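Local coordinates for peptidyl tryptophan dihydroxylase (Pseudomonas putida, PDB 7CTQ), which dihydroxylates a tryptophan of a peptide as an FAD-dependent monooxygenase, a step essential for biogenesis of a tryptophylquinone cofactor, probably that of quinohemoprotein amine dehydrogenase, at residues V34-R39 with V109-V114; G45-V50 with S271-F276; A67-R72 with Q85-D90; H123-D128 with D136-A141. All coordinates share one frame; numbering follows the deposited sequence. Where two conformers were deposited one is given.

Contact 1. Residues V34-R39 with V109-V114. With FAD (flavin-adenine dinucleotide), chain C.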
# COMPACT_ATOMS: atom_id res chain seq x y z
N VAL A 34 3.31 -16.90 9.84
CA VAL A 34 3.93 -17.89 8.97
C VAL A 34 4.36 -17.18 7.70
O VAL A 34 3.59 -16.41 7.13
CB VAL A 34 2.96 -19.04 8.63
CG1 VAL A 34 3.67 -20.11 7.82
CG2 VAL A 34 2.36 -19.62 9.90
N SER A 35 5.59 -17.45 7.26
CA SER A 35 6.08 -16.82 6.04
C SER A 35 7.33 -17.53 5.56
O SER A 35 8.00 -18.24 6.33
CB SER A 35 6.37 -15.33 6.25
OG SER A 35 7.13 -14.79 5.19
N GLU A 36 7.65 -17.31 4.29
CA GLU A 36 8.80 -17.93 3.66
C GLU A 36 10.03 -17.04 3.82
O GLU A 36 9.93 -15.81 3.78
CB GLU A 36 8.52 -18.20 2.18
CG GLU A 36 9.73 -18.67 1.38
CD GLU A 36 9.36 -19.61 0.26
OE1 GLU A 36 8.31 -20.28 0.37
OE2 GLU A 36 10.11 -19.68 -0.74
N TRP A 37 11.19 -17.68 3.98
CA TRP A 37 12.41 -16.99 4.39
C TRP A 37 12.76 -15.83 3.45
O TRP A 37 12.93 -14.69 3.89
CB TRP A 37 13.57 -17.99 4.45
CG TRP A 37 14.81 -17.51 5.16
CD1 TRP A 37 15.15 -16.22 5.44
CD2 TRP A 37 15.86 -18.33 5.68
NE1 TRP A 37 16.36 -16.18 6.09
CE2 TRP A 37 16.82 -17.46 6.26
CE3 TRP A 37 16.10 -19.71 5.72
CZ2 TRP A 37 17.98 -17.93 6.87
CZ3 TRP A 37 17.25 -20.17 6.32
CH2 TRP A 37 18.18 -19.29 6.89
N ARG A 38 12.89 -16.11 2.15
CA ARG A 38 13.41 -15.13 1.21
C ARG A 38 12.76 -15.30 -0.15
O ARG A 38 11.94 -16.20 -0.37
CB ARG A 38 14.93 -15.25 1.09
CG ARG A 38 15.69 -15.08 2.40
CD ARG A 38 17.17 -15.39 2.28
NE ARG A 38 17.74 -15.05 0.97
CZ ARG A 38 17.79 -13.82 0.46
NH1 ARG A 38 17.33 -12.79 1.15
NH2 ARG A 38 18.32 -13.63 -0.74
N ARG A 39 13.15 -14.42 -1.06
CA ARG A 39 12.80 -14.48 -2.48
C ARG A 39 13.93 -13.81 -3.25
O ARG A 39 15.03 -13.60 -2.71
CB ARG A 39 11.42 -13.84 -2.71
CG ARG A 39 10.70 -14.27 -4.00
CD ARG A 39 11.06 -15.69 -4.41
NE ARG A 39 10.51 -16.70 -3.50
CZ ARG A 39 9.34 -17.31 -3.68
NH1 ARG A 39 8.59 -17.02 -4.73
NH2 ARG A 39 8.92 -18.22 -2.80
N VAL A 109 7.24 -16.77 14.86
CA VAL A 109 7.55 -16.68 13.43
C VAL A 109 7.88 -18.09 12.96
O VAL A 109 9.02 -18.55 13.04
CB VAL A 109 8.70 -15.72 13.12
CG1 VAL A 109 8.82 -15.49 11.62
CG2 VAL A 109 8.47 -14.41 13.84
N VAL A 110 6.87 -18.79 12.44
CA VAL A 110 7.02 -20.14 11.90
C VAL A 110 7.42 -20.00 10.44
O VAL A 110 6.59 -19.67 9.59
CB VAL A 110 5.73 -20.95 12.06
CG1 VAL A 110 5.84 -22.28 11.33
CG2 VAL A 110 5.38 -21.14 13.53
N GLU A 111 8.69 -20.25 10.14
CA GLU A 111 9.12 -20.24 8.75
C GLU A 111 8.44 -21.38 8.00
O GLU A 111 8.11 -22.42 8.58
CB GLU A 111 10.65 -20.34 8.64
CG GLU A 111 11.23 -19.77 7.33
CD GLU A 111 11.14 -20.73 6.15
OE1 GLU A 111 11.51 -20.31 5.03
OE2 GLU A 111 10.74 -21.90 6.33
N GLY A 112 8.19 -21.17 6.72
CA GLY A 112 7.63 -22.19 5.85
C GLY A 112 6.69 -21.63 4.80
O GLY A 112 6.00 -20.64 5.00
N ARG A 113 6.67 -22.29 3.64
CA ARG A 113 5.72 -21.94 2.59
C ARG A 113 4.37 -22.58 2.89
O ARG A 113 4.30 -23.76 3.25
CB ARG A 113 6.22 -22.39 1.22
CG ARG A 113 5.15 -22.30 0.15
CD ARG A 113 5.73 -21.95 -1.21
NE ARG A 113 6.28 -23.12 -1.87
CZ ARG A 113 6.87 -23.10 -3.06
NH1 ARG A 113 7.35 -24.22 -3.58
NH2 ARG A 113 6.98 -21.96 -3.73
N VAL A 114 3.31 -21.79 2.76
CA VAL A 114 1.96 -22.31 2.95
C VAL A 114 1.54 -23.08 1.71
O VAL A 114 1.64 -22.57 0.58
CB VAL A 114 0.97 -21.17 3.26
CG1 VAL A 114 -0.41 -21.75 3.57
CG2 VAL A 114 1.47 -20.32 4.41
PA FAD C . 5.09 -8.46 0.64
O1A FAD C . 6.08 -7.42 1.00
O2A FAD C . 5.24 -8.95 -0.80
O5B FAD C . 5.13 -9.59 1.71
C5B FAD C . 4.60 -10.90 1.44
C4B FAD C . 5.42 -11.87 2.25
O4B FAD C . 4.80 -13.17 2.21
C3B FAD C . 6.87 -12.07 1.78
O3B FAD C . 7.74 -12.20 2.90
C2B FAD C . 6.79 -13.35 0.94
O2B FAD C . 8.00 -14.10 0.94
C1B FAD C . 5.71 -14.12 1.71
N9A FAD C . 4.98 -15.15 0.98
C8A FAD C . 4.55 -15.14 -0.32
N7A FAD C . 3.90 -16.21 -0.69
C5A FAD C . 3.95 -17.01 0.44
C6A FAD C . 3.46 -18.31 0.72
N6A FAD C . 2.81 -19.06 -0.17
N1A FAD C . 3.67 -18.82 1.96
C2A FAD C . 4.32 -18.07 2.85
N3A FAD C . 4.83 -16.84 2.70
C4A FAD C . 4.60 -16.36 1.48
N1 FAD C . 7.40 -0.20 -2.80
C2 FAD C . 8.22 0.81 -2.37
O2 FAD C . 8.06 1.34 -1.28
N3 FAD C . 9.25 1.24 -3.18
C4 FAD C . 9.57 0.74 -4.43
O4 FAD C . 10.53 1.20 -5.05
C4X FAD C . 8.70 -0.33 -4.87
N5 FAD C . 8.93 -0.85 -6.05
C5X FAD C . 8.10 -1.88 -6.48
C6 FAD C . 8.33 -2.44 -7.73
C7 FAD C . 7.51 -3.46 -8.22
C7M FAD C . 7.78 -4.05 -9.57
C8 FAD C . 6.44 -3.92 -7.43
C8M FAD C . 5.55 -5.03 -7.92
C9 FAD C . 6.22 -3.36 -6.18
C9A FAD C . 7.03 -2.34 -5.70
N10 FAD C . 6.83 -1.76 -4.43
C10 FAD C . 7.64 -0.74 -3.99
C1' FAD C . 5.70 -2.18 -3.60
C2' FAD C . 6.09 -3.06 -2.42
O2' FAD C . 6.91 -4.15 -2.82
C3' FAD C . 4.80 -3.58 -1.78
O3' FAD C . 3.91 -2.48 -1.63
C4' FAD C . 4.96 -4.25 -0.42
O4' FAD C . 6.11 -5.10 -0.39
C5' FAD C . 3.72 -5.04 -0.06
O5' FAD C . 3.84 -5.48 1.30
P FAD C . 3.13 -6.77 1.79
O1P FAD C . 1.62 -6.57 1.56
O2P FAD C . 3.55 -7.12 3.18
O3P FAD C . 3.62 -7.87 0.76
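In E111, which reaches across to W37, CG stands anti to the backbone N (chi1 -156°), and a bend at chi2 (-81°) swings CD back toward the turn that follows strand 31-35. OE1 of E111 accepts a hydrogen bond from W37 N at 2.8 Å, met on the anti side and 26° out of the carboxylate plane. Beside this link the strands run parallel, V34 bridging to V110 and S35 to E111. G112 N donates to S35 O at 3.0 Å, whereas the bond from S35 N to V110 O, at 3.4 Å, is weak. On the face carrying V34 and V110, CG1 of V34 also packs on CG2 of V114 at 4.1 Å. Farther along, E36 and R113 lie side by side and point the same way. E36 OE1 rests 3.1 Å from R113 CB but well out of the guanidinium plane, so only the charges attract; R113 NE pairs instead with D128. E36 OE2 forms a salt bridge with R39 NH2 at 2.8 Å. Replacing E36 by an alanine would probably leave R39 without its carboxylate mate and the neighbouring R39 and R113 guanidiniums with less negative charge between them. Both segments border the adenine: V114 N donates a nearly straight hydrogen bond to FAD N1A at 3.1 Å, and E36 N lies 3.3 Å from FAD N3A, with S35 OG by the ribose. The chemistry implies that the base is recognised here through a main-chain N-H, while the E36 carboxylate is engaged with arginine charge.

Contact 2. Residues G45-V50 with S271-F276. With FAD (flavin-adenine dinucleotide), chain C.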
# COMPACT_ATOMS: atom_id res chain seq x y z
N GLY A 45 13.12 1.80 -4.05
CA GLY A 45 13.33 3.17 -3.62
C GLY A 45 12.35 3.52 -2.51
O GLY A 45 11.15 3.27 -2.64
N VAL A 46 12.88 4.09 -1.43
CA VAL A 46 12.05 4.48 -0.29
C VAL A 46 12.29 5.95 0.00
O VAL A 46 13.40 6.47 -0.17
CB VAL A 46 12.32 3.62 0.96
CG1 VAL A 46 11.78 2.20 0.77
CG2 VAL A 46 13.82 3.59 1.30
N SER A 47 11.23 6.63 0.44
CA SER A 47 11.29 8.04 0.78
C SER A 47 11.66 8.22 2.25
O SER A 47 11.82 7.25 3.01
CB SER A 47 9.96 8.73 0.46
OG SER A 47 8.90 8.27 1.29
N GLN A 48 11.83 9.48 2.66
CA GLN A 48 12.09 9.79 4.06
C GLN A 48 10.90 9.42 4.93
O GLN A 48 11.08 8.94 6.06
CB GLN A 48 12.42 11.28 4.21
CG GLN A 48 11.31 12.25 3.76
CD GLN A 48 11.19 12.38 2.24
OE1 GLN A 48 12.11 12.02 1.50
NE2 GLN A 48 10.06 12.89 1.78
N ARG A 49 9.69 9.61 4.41
CA ARG A 49 8.48 9.31 5.17
C ARG A 49 8.40 7.83 5.52
O ARG A 49 8.13 7.47 6.67
CB ARG A 49 7.24 9.74 4.37
CG ARG A 49 6.09 10.28 5.21
CD ARG A 49 4.77 10.17 4.46
NE ARG A 49 4.94 10.30 3.02
CZ ARG A 49 3.96 10.19 2.13
NH1 ARG A 49 2.72 9.95 2.53
NH2 ARG A 49 4.22 10.33 0.83
N VAL A 50 8.64 6.96 4.53
CA VAL A 50 8.44 5.52 4.71
C VAL A 50 9.24 5.00 5.90
O VAL A 50 8.75 4.16 6.67
CB VAL A 50 8.81 4.78 3.41
CG1 VAL A 50 8.68 3.28 3.60
CG2 VAL A 50 7.92 5.24 2.25
N SER A 271 5.08 5.50 -7.71
CA SER A 271 5.16 6.50 -6.65
C SER A 271 6.45 6.39 -5.84
O SER A 271 6.83 7.36 -5.17
CB SER A 271 3.96 6.39 -5.71
OG SER A 271 4.08 5.22 -4.91
N GLY A 272 7.13 5.25 -5.90
CA GLY A 272 8.21 5.01 -4.97
C GLY A 272 7.75 4.93 -3.54
O GLY A 272 8.55 5.16 -2.62
N ASN A 273 6.47 4.59 -3.32
CA ASN A 273 5.85 4.69 -2.01
C ASN A 273 5.02 3.47 -1.67
O ASN A 273 4.16 3.54 -0.78
CB ASN A 273 4.97 5.94 -1.93
CG ASN A 273 5.68 7.10 -1.28
OD1 ASN A 273 5.46 7.38 -0.10
ND2 ASN A 273 6.53 7.78 -2.04
N GLY A 274 5.26 2.34 -2.33
CA GLY A 274 4.38 1.19 -2.17
C GLY A 274 4.36 0.65 -0.75
O GLY A 274 3.30 0.28 -0.23
N ILE A 275 5.53 0.59 -0.10
CA ILE A 275 5.58 0.05 1.25
C ILE A 275 4.72 0.89 2.20
O ILE A 275 4.00 0.35 3.05
CB ILE A 275 7.04 -0.04 1.74
CG1 ILE A 275 7.76 -1.20 1.03
CG2 ILE A 275 7.08 -0.26 3.22
CD1 ILE A 275 9.28 -1.14 1.09
N PHE A 276 4.77 2.21 2.04
CA PHE A 276 3.93 3.08 2.86
C PHE A 276 2.45 2.82 2.59
O PHE A 276 1.64 2.78 3.52
CB PHE A 276 4.28 4.54 2.57
CG PHE A 276 3.39 5.53 3.28
CD1 PHE A 276 3.76 6.04 4.52
CD2 PHE A 276 2.19 5.96 2.71
CE1 PHE A 276 2.94 6.96 5.18
CE2 PHE A 276 1.37 6.87 3.37
CZ PHE A 276 1.75 7.37 4.60
PA FAD C . 5.09 -8.46 0.64
O1A FAD C . 6.08 -7.42 1.00
O2A FAD C . 5.24 -8.95 -0.80
O5B FAD C . 5.13 -9.59 1.71
C5B FAD C . 4.60 -10.90 1.44
C4B FAD C . 5.42 -11.87 2.25
O4B FAD C . 4.80 -13.17 2.21
C3B FAD C . 6.87 -12.07 1.78
O3B FAD C . 7.74 -12.20 2.90
C2B FAD C . 6.79 -13.35 0.94
O2B FAD C . 8.00 -14.10 0.94
C1B FAD C . 5.71 -14.12 1.71
N9A FAD C . 4.98 -15.15 0.98
C8A FAD C . 4.55 -15.14 -0.32
N7A FAD C . 3.90 -16.21 -0.69
C5A FAD C . 3.95 -17.01 0.44
C6A FAD C . 3.46 -18.31 0.72
N6A FAD C . 2.81 -19.06 -0.17
N1A FAD C . 3.67 -18.82 1.96
C2A FAD C . 4.32 -18.07 2.85
N3A FAD C . 4.83 -16.84 2.70
C4A FAD C . 4.60 -16.36 1.48
N1 FAD C . 7.40 -0.20 -2.80
C2 FAD C . 8.22 0.81 -2.37
O2 FAD C . 8.06 1.34 -1.28
N3 FAD C . 9.25 1.24 -3.18
C4 FAD C . 9.57 0.74 -4.43
O4 FAD C . 10.53 1.20 -5.05
C4X FAD C . 8.70 -0.33 -4.87
N5 FAD C . 8.93 -0.85 -6.05
C5X FAD C . 8.10 -1.88 -6.48
C6 FAD C . 8.33 -2.44 -7.73
C7 FAD C . 7.51 -3.46 -8.22
C7M FAD C . 7.78 -4.05 -9.57
C8 FAD C . 6.44 -3.92 -7.43
C8M FAD C . 5.55 -5.03 -7.92
C9 FAD C . 6.22 -3.36 -6.18
C9A FAD C . 7.03 -2.34 -5.70
N10 FAD C . 6.83 -1.76 -4.43
C10 FAD C . 7.64 -0.74 -3.99
C1' FAD C . 5.70 -2.18 -3.60
C2' FAD C . 6.09 -3.06 -2.42
O2' FAD C . 6.91 -4.15 -2.82
C3' FAD C . 4.80 -3.58 -1.78
O3' FAD C . 3.91 -2.48 -1.63
C4' FAD C . 4.96 -4.25 -0.42
O4' FAD C . 6.11 -5.10 -0.39
C5' FAD C . 3.72 -5.04 -0.06
O5' FAD C . 3.84 -5.48 1.30
P FAD C . 3.13 -6.77 1.79
O1P FAD C . 1.62 -6.57 1.56
O2P FAD C . 3.55 -7.12 3.18
O3P FAD C . 3.62 -7.87 0.76
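One face of the F276 ring carries the guanidinium of R49: NH1 sits 3.3 Å above the ring plane, offset toward the rim. R49 CZ lies 4.4 Å from the ring centroid and close to the ring normal, which meets the geometry of a cation-pi contact although the two planes are turned 51° apart. Over one face of the guanidinium comes N273 OD1, 3.3 Å from R49 NH2. The angle there is too poor for a hydrogen bond, and the side chains of R49 and N273 cross at about a right angle. The amide of N273 is held instead by its ND2, which donates to S271 O. CG of F276 stands anti to the backbone N (chi1 175°), carrying the ring toward R49, while F276 CB packs against V50 CG2 at 3.7 Å. The other branch, V50 CG1, meets I275 CG2 at 3.9 Å. Toward the flavin the contact turns polar. FAD N3 donates to G45 O at 2.8 Å while G45 N donates to FAD O4, so a single glycine reads both groups. G45 O also faces G272 O at 3.2 Å, two acceptors that cannot bond each other. I275 N, in the first turn of helix 274-282, gives a nearly straight hydrogen bond to FAD O2 at 2.9 Å, and a CB at G274 would clash with C1' of the ribityl chain. A helix N-terminus pointed at the O2 carbonyl of the flavin pyrimidine, where it could stabilise negative charge on the reduced ring, is characteristic of FAD-dependent monooxygenases of the aromatic-hydroxylase type.

Contact 3. Residues A67-R72 with Q85-D90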
# COMPACT_ATOMS: atom_id res chain seq x y z
N ALA A 67 18.54 -0.43 4.77
CA ALA A 67 18.42 0.80 3.99
C ALA A 67 19.76 1.53 3.95
O ALA A 67 20.45 1.64 4.97
CB ALA A 67 17.35 1.72 4.58
N MET A 68 20.11 2.04 2.77
CA MET A 68 21.37 2.74 2.58
C MET A 68 21.15 3.98 1.72
O MET A 68 20.44 3.91 0.71
CB MET A 68 22.42 1.83 1.92
CG MET A 68 21.85 0.85 0.91
SD MET A 68 22.69 -0.75 0.94
CE MET A 68 21.77 -1.60 2.22
N PRO A 69 21.75 5.11 2.09
CA PRO A 69 21.58 6.33 1.30
C PRO A 69 22.20 6.18 -0.08
O PRO A 69 23.11 5.37 -0.30
CB PRO A 69 22.31 7.40 2.13
CG PRO A 69 22.49 6.79 3.50
CD PRO A 69 22.61 5.32 3.27
N ALA A 70 21.69 6.98 -1.02
CA ALA A 70 22.18 6.91 -2.39
C ALA A 70 21.66 8.11 -3.16
O ALA A 70 20.52 8.53 -2.97
CB ALA A 70 21.73 5.62 -3.08
N THR A 71 22.50 8.62 -4.05
CA THR A 71 22.07 9.62 -5.02
C THR A 71 21.07 9.01 -6.00
O THR A 71 20.85 7.80 -6.03
CB THR A 71 23.28 10.18 -5.76
OG1 THR A 71 22.83 10.95 -6.88
CG2 THR A 71 24.17 9.03 -6.26
N ARG A 72 20.48 9.87 -6.84
CA ARG A 72 19.42 9.42 -7.74
C ARG A 72 19.22 10.41 -8.88
O ARG A 72 18.65 11.48 -8.67
CB ARG A 72 18.12 9.23 -6.97
CG ARG A 72 16.94 8.91 -7.85
CD ARG A 72 15.78 8.52 -7.00
NE ARG A 72 16.21 7.72 -5.87
CZ ARG A 72 15.38 7.25 -4.94
NH1 ARG A 72 15.84 6.52 -3.94
NH2 ARG A 72 14.08 7.51 -5.03
N GLN A 85 18.68 12.46 -0.90
CA GLN A 85 18.04 12.20 0.39
C GLN A 85 16.95 11.15 0.32
O GLN A 85 16.20 10.96 1.29
CB GLN A 85 17.48 13.48 1.04
CG GLN A 85 17.76 13.57 2.55
CD GLN A 85 16.66 12.97 3.43
OE1 GLN A 85 15.50 12.89 3.03
NE2 GLN A 85 17.04 12.53 4.63
N GLU A 86 16.82 10.44 -0.80
CA GLU A 86 16.04 9.22 -0.81
C GLU A 86 16.99 8.04 -0.81
O GLU A 86 18.13 8.13 -1.27
CB GLU A 86 15.08 9.18 -2.00
CG GLU A 86 13.87 10.09 -1.79
CD GLU A 86 12.73 9.82 -2.75
OE1 GLU A 86 12.89 8.96 -3.64
OE2 GLU A 86 11.67 10.46 -2.60
N PHE A 87 16.52 6.94 -0.25
CA PHE A 87 17.36 5.80 0.10
C PHE A 87 17.03 4.63 -0.82
O PHE A 87 16.18 4.73 -1.71
CB PHE A 87 17.15 5.43 1.58
CG PHE A 87 17.47 6.54 2.55
CD1 PHE A 87 18.57 6.46 3.39
CD2 PHE A 87 16.66 7.67 2.62
CE1 PHE A 87 18.85 7.48 4.28
CE2 PHE A 87 16.95 8.69 3.50
CZ PHE A 87 18.04 8.60 4.33
N LEU A 88 17.73 3.53 -0.60
CA LEU A 88 17.44 2.27 -1.26
C LEU A 88 17.20 1.23 -0.18
O LEU A 88 17.88 1.22 0.84
CB LEU A 88 18.59 1.81 -2.18
CG LEU A 88 19.41 2.86 -2.93
CD1 LEU A 88 20.49 2.18 -3.77
CD2 LEU A 88 18.54 3.77 -3.80
N LEU A 89 16.22 0.37 -0.41
CA LEU A 89 15.86 -0.66 0.57
C LEU A 89 16.12 -2.02 -0.05
O LEU A 89 15.55 -2.35 -1.09
CB LEU A 89 14.40 -0.54 1.00
CG LEU A 89 14.05 -1.61 2.02
CD1 LEU A 89 14.59 -1.23 3.40
CD2 LEU A 89 12.56 -1.85 2.06
N ASP A 90 16.97 -2.81 0.59
CA ASP A 90 17.26 -4.15 0.09
C ASP A 90 16.28 -5.10 0.76
O ASP A 90 16.40 -5.40 1.96
CB ASP A 90 18.72 -4.52 0.33
CG ASP A 90 18.94 -6.02 0.37
OD1 ASP A 90 18.29 -6.75 -0.41
OD2 ASP A 90 19.77 -6.46 1.17
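L88 and A70 form the apolar centre: A70 CB touches L88 CG at 3.6 Å and lies almost as near to both of its methyl carbons. CG of L88 lies beside its own backbone N, chi1 -34°, a strained value well short of the usual staggered one. L88 CD2 also lies 3.9 Å from R72 NH1. An alanine in place of L88 would probably open a gap beside A70 CB and deprive the R72 guanidinium of this apolar neighbour. On the other face of the sheet A67 CB packs on L89 CD1 at 4.2 Å, and at the outer end P69 CG meets F87 CE1 at 3.8 Å. Around this centre strands 67-69 and 87-90 run antiparallel, with 154° between their directions. M68 and L88 make a hydrogen-bonded pair: M68 N donates to L88 O at 3.1 Å and L88 N to M68 O at 3.0 Å. Beyond this pair, A70 O comes within 3.0 Å of E86 O, two acceptors. The polar edge belongs to R72. E86 CB lies over one face of its guanidinium, toward the rim, while the backbone carbonyl of F87 lies at the edge, its O 2.9 Å from R72 NH1. R72 NH2 and E86 OE1 are placed as a salt bridge, but too close together, so the details of the pairing are doubtful. R72 NH2 also bonds to a hexanediol, probably from the crystallisation liquor, and NE weakly to S174 OG. The chemistry implies a buried guanidinium lined by E86 CB and L88 CD2; how far E86 offsets its charge stays uncertain.

Contact 4. Residues H123-D128 with D136-A141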
# COMPACT_ATOMS: atom_id res chain seq x y z
N HIS A 123 -9.50 -22.44 10.54
CA HIS A 123 -8.66 -22.38 9.35
C HIS A 123 -7.60 -23.47 9.43
O HIS A 123 -6.87 -23.56 10.43
CB HIS A 123 -7.99 -21.01 9.23
CG HIS A 123 -8.95 -19.91 8.93
ND1 HIS A 123 -9.21 -19.47 7.65
CD2 HIS A 123 -9.73 -19.16 9.75
CE1 HIS A 123 -10.11 -18.51 7.69
NE2 HIS A 123 -10.44 -18.30 8.95
N GLY A 124 -7.53 -24.29 8.39
CA GLY A 124 -6.52 -25.32 8.33
C GLY A 124 -5.37 -24.93 7.43
O GLY A 124 -5.42 -25.12 6.21
N ILE A 125 -4.32 -24.37 8.02
CA ILE A 125 -3.18 -23.86 7.27
C ILE A 125 -2.16 -24.98 7.14
O ILE A 125 -1.46 -25.32 8.10
CB ILE A 125 -2.56 -22.64 7.95
CG1 ILE A 125 -3.64 -21.80 8.62
CG2 ILE A 125 -1.76 -21.82 6.94
CD1 ILE A 125 -3.11 -20.56 9.26
N ARG A 126 -2.07 -25.54 5.94
CA ARG A 126 -1.21 -26.67 5.66
C ARG A 126 0.06 -26.15 4.98
O ARG A 126 -0.02 -25.45 3.97
CB ARG A 126 -1.97 -27.68 4.80
CG ARG A 126 -3.18 -28.26 5.55
CD ARG A 126 -4.28 -28.81 4.65
NE ARG A 126 -4.01 -30.18 4.24
CZ ARG A 126 -3.46 -30.51 3.08
NH1 ARG A 126 -3.13 -29.57 2.20
NH2 ARG A 126 -3.24 -31.79 2.78
N LEU A 127 1.21 -26.47 5.56
CA LEU A 127 2.51 -25.99 5.10
C LEU A 127 3.19 -27.04 4.24
O LEU A 127 2.85 -28.22 4.27
CB LEU A 127 3.40 -25.62 6.30
CG LEU A 127 3.49 -24.15 6.68
CD1 LEU A 127 2.21 -23.68 7.37
CD2 LEU A 127 4.70 -23.91 7.57
N ASP A 128 4.19 -26.58 3.47
CA ASP A 128 4.90 -27.46 2.54
C ASP A 128 5.57 -28.64 3.25
O ASP A 128 5.64 -29.74 2.69
CB ASP A 128 5.93 -26.66 1.76
CG ASP A 128 5.55 -26.49 0.30
OD1 ASP A 128 6.15 -25.61 -0.36
OD2 ASP A 128 4.69 -27.24 -0.19
N ASP A 136 -8.14 -19.83 14.42
CA ASP A 136 -9.49 -19.31 14.60
C ASP A 136 -9.71 -18.05 13.77
O ASP A 136 -10.84 -17.76 13.37
CB ASP A 136 -9.76 -19.00 16.07
CG ASP A 136 -9.87 -20.26 16.91
OD1 ASP A 136 -10.76 -21.10 16.63
OD2 ASP A 136 -9.04 -20.42 17.84
N PHE A 137 -8.63 -17.29 13.52
CA PHE A 137 -8.66 -16.10 12.68
C PHE A 137 -7.41 -16.04 11.81
O PHE A 137 -6.29 -16.19 12.31
CB PHE A 137 -8.76 -14.81 13.51
CG PHE A 137 -9.19 -13.61 12.70
CD1 PHE A 137 -8.28 -12.95 11.87
CD2 PHE A 137 -10.51 -13.18 12.72
CE1 PHE A 137 -8.69 -11.86 11.10
CE2 PHE A 137 -10.92 -12.09 11.96
CZ PHE A 137 -10.02 -11.44 11.15
N LEU A 138 -7.61 -15.78 10.53
CA LEU A 138 -6.54 -15.75 9.54
C LEU A 138 -6.34 -14.33 9.00
O LEU A 138 -7.29 -13.72 8.49
CB LEU A 138 -6.85 -16.72 8.40
CG LEU A 138 -5.75 -16.90 7.37
CD1 LEU A 138 -4.71 -17.82 7.95
CD2 LEU A 138 -6.31 -17.46 6.07
N VAL A 139 -5.11 -13.82 9.07
CA VAL A 139 -4.73 -12.61 8.35
C VAL A 139 -3.98 -13.02 7.09
O VAL A 139 -2.90 -13.62 7.17
CB VAL A 139 -3.86 -11.68 9.22
CG1 VAL A 139 -3.50 -10.42 8.46
CG2 VAL A 139 -4.54 -11.37 10.55
N GLU A 140 -4.54 -12.69 5.93
CA GLU A 140 -3.90 -12.96 4.64
C GLU A 140 -3.03 -11.76 4.27
O GLU A 140 -3.54 -10.67 3.98
CB GLU A 140 -4.94 -13.23 3.56
CG GLU A 140 -4.35 -13.26 2.18
CD GLU A 140 -3.37 -14.39 2.04
OE1 GLU A 140 -3.83 -15.54 1.99
OE2 GLU A 140 -2.15 -14.12 1.99
N ALA A 141 -1.72 -11.97 4.28
CA ALA A 141 -0.77 -10.89 4.08
C ALA A 141 0.37 -11.35 3.20
O ALA A 141 1.52 -10.93 3.38
CB ALA A 141 -0.25 -10.38 5.42
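Strands 123-127 and 137-140 do not pair: their axes approach no closer than 8.2 Å, their directions differ by 52°, and no hydrogen bond passes between the two segments, so the contact is packing, mostly between side chains. H123 and D136 have the nearest alpha carbons, 6.1 Å from CA to CA. The imidazole of H123 lies flat against L138, whose CB stands over the centre of the ring, 3.7 Å from its centroid, in a CH-pi contact. Chi1 (-68°) sets H123 CG beside the backbone N, and chi2 (-95°) turns the ring so that one face meets L138 CB. At the ring edge, near its plane, H123 CD2 comes within 4.0 Å of D136 O. The ring's NE2 bonds weakly to D256 O, which would help fix its rotation. A second meeting is methyl against methyl: I125 CD1 and L138 CD1 are 3.4 Å apart, tighter than ordinary van der Waals contact. L138 thus divides its work, offering CB to the ring and CD1 to the isoleucine. Strand 8-11 adjoins both: I125 touches V9 and L11, and L138 also touches L11. On the other side of strand 137-140, F137 and V139 pack on helix 285-294. Strand 123-127 itself is flanked by 108-119 and 132-135, an antiparallel trio consistent with the beta-meander of FAD-binding Rossmann domains, here joined by packing to the parallel strands 8-11 and 137-140.

In the fold
Contacts 1 and 4 share one mixed sheet, with centres about 12 Å apart, and touch through the R113-D128 salt bridge and V114 packing on I125. Contacts 2 and 3, with centres about 11 Å apart, meet in a second mixed sheet, where strands 43-46 and 87-90 are neighbours. Between the pairs runs FAD: its adenine lies at contact 1 and its flavin at contact 2, whose centres are about 24 Å apart. Contacts 1 and 2 alternate along the chain; contact 3 is nested within both, and contact 4 within contact 2 only. The chain therefore passes repeatedly between the two sheets, so that one extended cofactor is bound at both ends.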